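Local structure of SspB protein (Streptomyces clavuligerus, 6JUF) at residues S4-A9 with L158-G163. The protein is probably a metal-dependent DNA-cleaving nuclease of the Ssp system, a phosphorothioation-sensing bacterial defence against phages. Residues are numbered along the deposited sequence; the frame is centred on the assembly and turned at random.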
# COMPACT_ATOMS: atom_id res chain seq x y z
N SER B 4 34.98 -2.79 -10.88
CA SER B 4 34.46 -1.58 -10.26
C SER B 4 33.05 -1.20 -10.74
O SER B 4 32.70 -0.03 -10.76
CB SER B 4 35.42 -0.43 -10.47
OG SER B 4 35.26 0.10 -11.78
N ARG B 5 32.27 -2.18 -11.14
CA ARG B 5 30.94 -1.93 -11.68
C ARG B 5 30.09 -1.19 -10.64
O ARG B 5 29.31 -0.28 -10.97
CB ARG B 5 30.26 -3.22 -12.09
CG ARG B 5 30.75 -3.75 -13.44
CD ARG B 5 31.15 -5.19 -13.31
NE ARG B 5 30.11 -6.11 -13.70
CZ ARG B 5 29.95 -7.32 -13.17
NH1 ARG B 5 30.75 -7.73 -12.19
NH2 ARG B 5 28.98 -8.11 -13.60
N LEU B 6 30.26 -1.56 -9.39
CA LEU B 6 29.37 -1.02 -8.37
C LEU B 6 29.65 0.49 -8.17
O LEU B 6 28.71 1.31 -8.10
CB LEU B 6 29.51 -1.80 -7.04
CG LEU B 6 28.55 -1.29 -5.93
CD1 LEU B 6 27.05 -1.35 -6.33
CD2 LEU B 6 28.78 -2.00 -4.59
N ALA B 7 30.92 0.87 -8.09
CA ALA B 7 31.26 2.29 -8.01
C ALA B 7 30.72 3.09 -9.19
O ALA B 7 30.34 4.25 -9.04
CB ALA B 7 32.78 2.44 -7.93
N GLU B 8 30.75 2.52 -10.38
CA GLU B 8 30.31 3.25 -11.54
C GLU B 8 28.79 3.46 -11.52
O GLU B 8 28.28 4.48 -12.00
CB GLU B 8 30.75 2.56 -12.79
CG GLU B 8 32.27 2.51 -12.90
CD GLU B 8 32.72 1.91 -14.20
OE1 GLU B 8 33.53 0.96 -14.15
OE2 GLU B 8 32.24 2.38 -15.27
N ALA B 9 28.10 2.50 -10.94
CA ALA B 9 26.65 2.50 -10.91
C ALA B 9 26.11 3.34 -9.74
O ALA B 9 25.03 3.96 -9.85
CB ALA B 9 26.10 1.08 -10.81
N LEU B 158 35.88 -4.01 -3.55
CA LEU B 158 36.48 -3.78 -4.87
C LEU B 158 36.15 -2.36 -5.32
O LEU B 158 36.89 -1.78 -6.09
CB LEU B 158 35.90 -4.77 -5.90
CG LEU B 158 36.54 -6.12 -6.24
CD1 LEU B 158 37.46 -6.64 -5.13
CD2 LEU B 158 35.44 -7.13 -6.60
N SER B 159 35.02 -1.79 -4.85
CA SER B 159 34.53 -0.53 -5.42
C SER B 159 34.74 0.69 -4.59
O SER B 159 34.92 1.76 -5.13
CB SER B 159 33.03 -0.60 -5.78
OG SER B 159 32.94 -1.16 -7.06
N PHE B 160 34.68 0.54 -3.27
CA PHE B 160 34.84 1.66 -2.37
C PHE B 160 35.97 1.35 -1.38
O PHE B 160 35.73 0.65 -0.40
CB PHE B 160 33.52 1.95 -1.61
CG PHE B 160 32.32 2.16 -2.52
CD1 PHE B 160 32.24 3.26 -3.36
CD2 PHE B 160 31.25 1.25 -2.52
CE1 PHE B 160 31.14 3.45 -4.18
CE2 PHE B 160 30.14 1.40 -3.34
CZ PHE B 160 30.06 2.53 -4.18
N PRO B 161 37.20 1.87 -1.62
CA PRO B 161 38.28 1.59 -0.65
C PRO B 161 37.89 1.98 0.79
O PRO B 161 38.24 1.29 1.74
CB PRO B 161 39.46 2.43 -1.17
CG PRO B 161 39.18 2.66 -2.63
CD PRO B 161 37.68 2.67 -2.78
N GLU B 162 37.17 3.09 0.94
CA GLU B 162 36.86 3.65 2.25
C GLU B 162 35.72 2.91 2.94
O GLU B 162 35.79 2.64 4.14
CB GLU B 162 36.47 5.13 2.08
CG GLU B 162 35.52 5.69 3.14
CD GLU B 162 34.59 6.77 2.58
OE1 GLU B 162 35.10 7.71 1.93
OE2 GLU B 162 33.36 6.66 2.79
N GLY B 163 34.73 2.53 2.14
CA GLY B 163 33.35 2.30 2.57
C GLY B 163 32.89 1.57 3.83
O GLY B 163 33.62 1.38 4.79
O HOH W 1 32.06 -3.68 -8.10
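Ser159, in the last turn of helix 145-159, is hydrogen-bonded to Ala7 in the first turn of the short N-terminal helix 5-9. Ala7 N donates to Ser159 OG at 3.0 Å, with an N-H...O angle of 151°. The first backbone N-H groups of a helix have no carbonyl of their own helix to bond to. Here a hydroxyl from a distant part of the chain fills that role. The same OG is also bonded to a water at 2.9 Å. That water accepts from Leu6 N at 3.1 Å. Two successive N-H groups at the helix start are thus tied to one serine, one directly and one through water. Ser4 sits at the N-cap position but makes no capping bond. Its OG donates a weak bond to Glu8 OE1 instead.

Van der Waals contacts lie beside this polar grip. The CB of Leu6 touches Ser159 OG, and the CB of Ala7 lies 3.6 Å from Ser159 O. The apolar contacts centre on Phe160. The Leu6 and Phe160 side chains cross at about a right angle. Leu6 CG is anti to its backbone N (chi1 -178°), and CD2 beyond it lies 3.9 Å from Phe160 CE2. Ala7 CA lies 4.0 Å from both CE1 and CZ of Phe160. Ser159 CB sits over one face of the ring, toward its rim.

Leu6 also packs on Pro129 and Val133 of helix 129-137, and Phe160 touches Ser12 and Phe14. The contact joins the N-terminal helix, near the protein surface, to the end of helix 145-159. Because the direct bond meets the N-terminal end of helix 5-9, the helix dipole would probably favour the partial negative charge of the serine oxygen there.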